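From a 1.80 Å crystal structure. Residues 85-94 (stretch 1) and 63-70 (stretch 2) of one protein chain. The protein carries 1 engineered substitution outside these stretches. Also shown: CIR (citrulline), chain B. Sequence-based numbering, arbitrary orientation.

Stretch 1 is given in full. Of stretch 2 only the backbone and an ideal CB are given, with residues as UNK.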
ATOM      1  N   SER A  85      14.928 -10.676   0.353  1.00 14.13           N
ATOM      2  CA  SER A  85      14.886 -10.430   1.799  1.00 13.20           C
ATOM      3  C   SER A  85      13.486 -10.262   2.400  1.00 13.17           C
ATOM      4  O   SER A  85      13.329 -10.264   3.620  1.00 12.47           O
ATOM      5  CB  SER A  85      15.688  -9.179   2.133  1.00 13.49           C
ATOM      6  OG  SER A  85      15.084  -8.017   1.558  1.00 13.87           O
ATOM      7  N   ARG A  86      12.455 -10.120   1.568  1.00 12.38           N
ATOM      8  CA  ARG A  86      11.108  -9.924   2.067  1.00 11.91           C
ATOM      9  C   ARG A  86      10.158 -11.092   1.810  1.00 12.61           C
ATOM     10  O   ARG A  86       9.037 -11.060   2.309  1.00 10.28           O
ATOM     11  CB  ARG A  86      10.516  -8.649   1.420  1.00 12.18           C
ATOM     12  CG  ARG A  86      11.346  -7.386   1.677  1.00 11.70           C
ATOM     13  CD  ARG A  86      10.499  -6.121   1.451  1.00 10.77           C
ATOM     14  NE  ARG A  86       9.306  -6.160   2.325  1.00 10.49           N
ATOM     15  CZ  ARG A  86       8.246  -5.411   2.159  1.00 10.30           C
ATOM     16  NH1 ARG A  86       8.222  -4.495   1.200  1.00  9.09           N
ATOM     17  NH2 ARG A  86       7.198  -5.566   2.955  1.00  7.34           N
ATOM     18  N   ARG A  87      10.584 -12.126   1.072  1.00 13.15           N
ATOM     19  CA  ARG A  87       9.690 -13.251   0.798  1.00 15.10           C
ATOM     20  C   ARG A  87       9.143 -13.916   2.056  1.00 15.33           C
ATOM     21  O   ARG A  87       7.961 -14.224   2.122  1.00 15.24           O
ATOM     22  CB  ARG A  87      10.320 -14.308  -0.121  1.00 16.64           C
ATOM     23  CG  ARG A  87       9.275 -15.255  -0.715  1.00 18.37           C
ATOM     24  CD  ARG A  87       9.778 -15.976  -1.923  1.00 24.18           C
ATOM     25  NE  ARG A  87      10.003 -15.077  -3.043  1.00 27.02           N
ATOM     26  CZ  ARG A  87      10.927 -15.269  -3.978  1.00 31.51           C
ATOM     27  NH1 ARG A  87      11.720 -16.346  -3.943  1.00 33.29           N
ATOM     28  NH2 ARG A  87      11.076 -14.386  -4.952  1.00 33.19           N
ATOM     29  N   GLY A  88       9.976 -14.078   3.072  1.00 14.42           N
ATOM     30  CA  GLY A  88       9.603 -14.701   4.325  1.00 14.44           C
ATOM     31  C   GLY A  88       8.609 -13.918   5.180  1.00 13.90           C
ATOM     32  O   GLY A  88       8.113 -14.432   6.185  1.00 13.88           O
ATOM     33  N   GLU A  89       8.311 -12.668   4.814  1.00 12.39           N
ATOM     34  CA  GLU A  89       7.338 -11.878   5.541  1.00 12.34           C
ATOM     35  C   GLU A  89       5.928 -12.452   5.458  1.00 12.20           C
ATOM     36  O   GLU A  89       5.076 -12.145   6.313  1.00 11.69           O
ATOM     37  CB  GLU A  89       7.289 -10.425   5.036  1.00 11.85           C
ATOM     38  CG  GLU A  89       8.594  -9.714   5.345  1.00 11.20           C
ATOM     39  CD  GLU A  89       8.604  -8.263   4.928  1.00 11.37           C
ATOM     40  OE1 GLU A  89       7.496  -7.674   4.807  1.00 10.92           O
ATOM     41  OE2 GLU A  89       9.732  -7.724   4.712  1.00 10.28           O
ATOM     42  N   THR A  90       5.662 -13.275   4.440  1.00 11.59           N
ATOM     43  CA  THR A  90       4.336 -13.881   4.342  1.00 12.36           C
ATOM     44  C   THR A  90       4.071 -14.817   5.513  1.00 13.59           C
ATOM     45  O   THR A  90       2.949 -14.944   5.979  1.00 13.48           O
ATOM     46  CB  THR A  90       4.165 -14.662   3.021  1.00 13.51           C
ATOM     47  OG1 THR A  90       5.229 -15.610   2.873  1.00 13.00           O
ATOM     48  CG2 THR A  90       4.247 -13.696   1.838  1.00 12.13           C
ATOM     49  N   GLU A  91       5.128 -15.488   5.981  1.00 13.71           N
ATOM     50  CA  GLU A  91       5.002 -16.457   7.065  1.00 14.64           C
ATOM     51  C   GLU A  91       4.628 -15.850   8.409  1.00 14.09           C
ATOM     52  O   GLU A  91       3.876 -16.466   9.170  1.00 14.09           O
ATOM     53  CB  GLU A  91       6.310 -17.252   7.223  1.00 15.02           C
ATOM     54  CG  GLU A  91       6.734 -17.986   5.963  1.00 19.75           C
ATOM     55  CD  GLU A  91       5.860 -19.180   5.639  1.00 25.01           C
ATOM     56  OE1 GLU A  91       5.493 -19.354   4.459  1.00 30.18           O
ATOM     57  OE2 GLU A  91       5.530 -19.958   6.555  1.00 27.96           O
ATOM     58  N   ILE A  92       5.143 -14.665   8.697  1.00 13.83           N
ATOM     59  CA  ILE A  92       4.879 -14.017   9.973  1.00 13.81           C
ATOM     60  C   ILE A  92       3.564 -13.258   9.994  1.00 14.03           C
ATOM     61  O   ILE A  92       3.121 -12.796  11.052  1.00 14.59           O
ATOM     62  CB  ILE A  92       6.072 -13.114  10.395  1.00 14.65           C
ATOM     63  CG1 ILE A  92       6.394 -12.076   9.324  1.00 12.82           C
ATOM     64  CG2 ILE A  92       7.295 -13.964  10.663  1.00 14.05           C
ATOM     65  CD1 ILE A  92       7.356 -11.024   9.831  1.00 12.41           C
ATOM     66  N   ILE A  93       2.896 -13.154   8.851  1.00 13.64           N
ATOM     67  CA  ILE A  93       1.591 -12.488   8.833  1.00 13.98           C
ATOM     68  C   ILE A  93       0.442 -13.448   8.606  1.00 13.82           C
ATOM     69  O   ILE A  93      -0.717 -13.073   8.777  1.00 13.81           O
ATOM     70  CB  ILE A  93       1.544 -11.365   7.806  1.00 14.49           C
ATOM     71  CG1 ILE A  93       0.447 -10.346   8.183  1.00 15.02           C
ATOM     72  CG2 ILE A  93       1.316 -11.928   6.415  1.00 14.82           C
ATOM     73  CD1 ILE A  93       0.626  -9.002   7.551  1.00 15.80           C
ATOM     74  N   GLU A  94       0.762 -14.677   8.208  1.00 14.96           N
ATOM     75  CA  GLU A  94      -0.251 -15.677   7.897  1.00 15.60           C
ATOM     76  C   GLU A  94      -1.259 -15.959   9.019  1.00 14.57           C
ATOM     77  O   GLU A  94      -2.442 -16.097   8.746  1.00 13.29           O
ATOM     78  CB  GLU A  94       0.359 -16.994   7.401  1.00 17.92           C
ATOM     79  CG  GLU A  94      -0.728 -17.855   6.763  1.00 23.58           C
ATOM     80  CD  GLU A  94      -0.299 -18.729   5.606  1.00 29.89           C
ATOM     81  OE1 GLU A  94       0.633 -18.359   4.845  1.00 32.25           O
ATOM     82  OE2 GLU A  94      -0.932 -19.809   5.448  1.00 32.88           O
ATOM     83  N   UNK A  63       7.605  -3.670   8.382  1.00  9.40           N
ATOM     84  CA  UNK A  63       6.658  -2.627   8.724  1.00  8.79           C
ATOM     85  C   UNK A  63       5.747  -2.377   7.531  1.00  7.97           C
ATOM     86  O   UNK A  63       4.615  -1.922   7.693  1.00  8.15           O
ATOM     87  CB  UNK A  63       7.379  -1.344   9.143  1.00  8.79           C
ATOM     88  N   UNK A  64       6.231  -2.673   6.323  1.00  7.59           N
ATOM     89  CA  UNK A  64       5.438  -2.496   5.112  1.00  8.55           C
ATOM     90  C   UNK A  64       4.550  -3.708   4.834  1.00  8.83           C
ATOM     91  O   UNK A  64       4.712  -4.446   3.838  1.00  7.97           O
ATOM     92  CB  UNK A  64       6.357  -2.237   3.916  1.00  8.55           C
ATOM     93  N   UNK A  65       3.577  -3.890   5.719  1.00  8.30           N
ATOM     94  CA  UNK A  65       2.648  -5.018   5.655  1.00  8.09           C
ATOM     95  C   UNK A  65       1.751  -5.033   4.415  1.00  9.07           C
ATOM     96  O   UNK A  65       1.157  -6.083   4.093  1.00  7.25           O
ATOM     97  CB  UNK A  65       1.766  -5.013   6.905  1.00  8.09           C
ATOM     98  N   UNK A  66       1.669  -3.915   3.697  1.00  8.42           N
ATOM     99  CA  UNK A  66       0.903  -3.917   2.457  1.00  9.06           C
ATOM    100  C   UNK A  66       1.411  -4.972   1.473  1.00  9.21           C
ATOM    101  O   UNK A  66       0.607  -5.564   0.795  1.00 10.14           O
ATOM    102  CB  UNK A  66       0.955  -2.532   1.809  1.00  9.06           C
ATOM    103  N   UNK A  67       2.716  -5.217   1.389  1.00  9.16           N
ATOM    104  CA  UNK A  67       3.221  -6.134   0.345  1.00  8.75           C
ATOM    105  C   UNK A  67       2.927  -7.631   0.467  1.00  9.58           C
ATOM    106  O   UNK A  67       2.586  -8.278  -0.525  1.00  8.57           O
ATOM    107  CB  UNK A  67       4.742  -5.978   0.279  1.00  8.75           C
ATOM    108  N   UNK A  68       3.051  -8.222   1.652  1.00 10.32           N
ATOM    109  CA  UNK A  68       2.820  -9.664   1.801  1.00 10.89           C
ATOM    110  C   UNK A  68       1.391 -10.192   1.647  1.00 10.41           C
ATOM    111  O   UNK A  68       1.231 -11.412   1.604  1.00 10.63           O
ATOM    112  CB  UNK A  68       3.318 -10.079   3.187  1.00 10.89           C
ATOM    113  N   UNK A  69       0.353  -9.360   1.557  1.00 10.19           N
ATOM    114  CA  UNK A  69      -1.004  -9.855   1.462  1.00 10.45           C
ATOM    115  C   UNK A  69      -1.907  -8.863   0.758  1.00  9.94           C
ATOM    116  O   UNK A  69      -1.674  -7.657   0.797  1.00 10.60           O
ATOM    117  CB  UNK A  69      -1.553 -10.171   2.855  1.00 10.45           C
ATOM    118  N   UNK A  70      -2.939  -9.393   0.113  1.00  9.35           N
ATOM    119  CA  UNK A  70      -4.001  -8.575  -0.449  1.00  9.11           C
ATOM    120  C   UNK A  70      -5.291  -8.994   0.249  1.00  9.94           C
ATOM    121  O   UNK A  70      -5.740 -10.129   0.093  1.00  8.65           O
ATOM    122  CB  UNK A  70      -4.099  -8.733  -1.968  1.00  9.11           C
TER
HETATM  123  C   CIR B 500      11.132  -2.259  -0.182  1.00 10.28           C
HETATM  124  O   CIR B 500      10.497  -3.333  -0.417  1.00 11.16           O
HETATM  125  OXT CIR B 500      12.083  -1.884  -0.983  1.00 11.56           O
HETATM  126  CA  CIR B 500      10.736  -1.389   0.981  1.00 10.18           C
HETATM  127  N   CIR B 500      11.914  -0.653   1.478  1.00  9.74           N
HETATM  128  C3  CIR B 500       9.619  -0.409   0.545  1.00  9.08           C
HETATM  129  C4  CIR B 500       8.326  -1.196   0.259  1.00 10.61           C
HETATM  130  C5  CIR B 500       7.246  -0.233  -0.202  1.00 12.76           C
HETATM  131  N6  CIR B 500       5.974  -0.936  -0.420  1.00 11.81           N
HETATM  132  C7  CIR B 500       4.815  -0.347  -0.667  1.00 13.29           C
HETATM  133  O7  CIR B 500       4.684   0.886  -0.731  1.00 12.13           O
HETATM  134  N8  CIR B 500       3.730  -1.127  -0.838  1.00 12.44           N

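Position 63 opens the stretch with CA-to-CB pointing away from stretch 1, and its ideal CB has nothing of that stretch within 5.5 Å. The contact sets no rule here, and many side chains would serve. The deposited residue is Val63, whose backbone O accepts a weak bond from the N of position 65.

At position 64 CA-to-CB runs sideways, and the ideal CB lies 3.6 Å from Arg86 NH2. What Arg86 uses is the backbone: its NH2 donates to the O of position 64 at 2.9 Å, a bond open to any residue type. The bound citrulline lies beyond the CB, so an apolar or aromatic group could cover its aliphatic part. The residue is Phe64, chi1 m; its ring leads away from stretch 1 and brings CD1 within 3.7 Å of citrulline C3.

Position 65 also points sideways, with its ideal CB 4.2 Å from Ile93 CD1. An aliphatic side chain suits such a neighbour, and Val, Ile or Leu would all be reasonable. It is Val65, and its CB packs 4.1 Å from Ile93 CD1.

Position 66 turns its CB away from stretch 1, but the ureido end of the citrulline is nearby and its N8 can donate, so an acceptor on a side chain of some reach is attractive. Glu66 meets this: citrulline N8 donates to Glu66 OE1 at 3.1 Å.

Position 67 is the most constrained by charge. Its CB points toward stretch 1 and its ideal form is 3.7 Å from Arg86 NH2. The guanidinium is already held on one side by Glu89, with Arg86 NE donating to Glu89 OE2 at 2.9 Å and NH2 to Glu89 OE1 at 2.8 Å, while NH1 remains for another acceptor. Asp, Asn or Glu could be considered; a carboxylate adds charge pairing. Asp67, chi1 m, takes the place: Arg86 NH1 donates to Asp67 OD2 at 2.9 Å, in a salt bridge. The same OD2 accepts from citrulline N6 at 2.8 Å, and Asp67 OD1 from citrulline N8 at 2.9 Å. Arg86 NH1 also reaches citrulline O at 3.0 Å, so arginine, aspartate and ligand form one polar network.

Position 68 faces the helix squarely. Its ideal CB is 4.0 Å from Thr90 CG2, 4.1 Å from Glu89 O and 4.2 Å from Ile93 CG2; such close neighbours leave little room for a branched side chain, so something small or compact such as Ala or Pro suits, and the phi of -69° permits Pro. Pro68 packs its CB 4.1 Å from Thr90 CG2 and 4.3 Å from Ile93 CG2, where the CA atoms of Thr90 and Pro68 come within 5.2 Å.

Position 69, extended and sideways, has its ideal CB 4.9 Å from Ile93 CG2, a gap that a branched aliphatic could close. Val69, chi1 t, does so, with CG2 3.5 Å from Ile93 CG2.

Position 70 is out of reach and unconstrained by this contact; it is Leu70, continuing the strand.

Stretch 2 63-70: VFVEDPVL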
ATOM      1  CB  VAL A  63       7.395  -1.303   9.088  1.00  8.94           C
ATOM      2  CG1 VAL A  63       8.196  -0.769   7.900  1.00  9.75           C
ATOM      3  CG2 VAL A  63       6.425  -0.238   9.601  1.00  9.19           C
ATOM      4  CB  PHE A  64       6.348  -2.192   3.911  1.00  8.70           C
ATOM      5  CG  PHE A  64       7.186  -0.954   4.141  1.00  8.84           C
ATOM      6  CD1 PHE A  64       8.568  -1.003   4.032  1.00 10.64           C
ATOM      7  CD2 PHE A  64       6.572   0.233   4.492  1.00 10.65           C
ATOM      8  CE1 PHE A  64       9.332   0.133   4.257  1.00 10.91           C
ATOM      9  CE2 PHE A  64       7.336   1.397   4.714  1.00 11.85           C
ATOM     10  CZ  PHE A  64       8.711   1.339   4.584  1.00 11.31           C
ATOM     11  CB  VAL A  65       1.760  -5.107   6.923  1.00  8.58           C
ATOM     12  CG1 VAL A  65       2.636  -5.366   8.146  1.00  8.15           C
ATOM     13  CG2 VAL A  65       0.890  -3.837   7.088  1.00 10.50           C
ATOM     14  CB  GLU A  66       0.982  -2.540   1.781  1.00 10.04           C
ATOM     15  CG  GLU A  66       0.458  -2.505   0.352  1.00  9.56           C
ATOM     16  CD  GLU A  66      -0.065  -1.141  -0.044  1.00  9.32           C
ATOM     17  OE1 GLU A  66       0.751  -0.299  -0.479  1.00  8.06           O
ATOM     18  OE2 GLU A  66      -1.274  -0.906   0.064  1.00  9.72           O
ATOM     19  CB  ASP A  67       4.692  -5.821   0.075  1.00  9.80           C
ATOM     20  CG  ASP A  67       4.856  -4.398  -0.374  1.00  8.91           C
ATOM     21  OD1 ASP A  67       4.103  -3.985  -1.307  1.00  9.76           O
ATOM     22  OD2 ASP A  67       5.684  -3.660   0.161  1.00  8.97           O
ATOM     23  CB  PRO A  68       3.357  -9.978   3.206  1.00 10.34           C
ATOM     24  CG  PRO A  68       3.527  -8.666   3.902  1.00 13.15           C
ATOM     25  CD  PRO A  68       3.546  -7.588   2.887  1.00 10.49           C
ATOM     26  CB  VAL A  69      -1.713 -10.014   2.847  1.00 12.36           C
ATOM     27  CG1 VAL A  69      -2.915 -10.965   2.710  1.00 11.79           C
ATOM     28  CG2 VAL A  69      -0.799 -10.469   3.976  1.00 13.24           C
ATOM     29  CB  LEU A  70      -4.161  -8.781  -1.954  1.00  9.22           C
ATOM     30  CG  LEU A  70      -5.286  -7.945  -2.562  1.00  8.79           C
ATOM     31  CD1 LEU A  70      -4.874  -6.468  -2.611  1.00  8.88           C
ATOM     32  CD2 LEU A  70      -5.669  -8.486  -3.977  1.00 11.24           C
TER
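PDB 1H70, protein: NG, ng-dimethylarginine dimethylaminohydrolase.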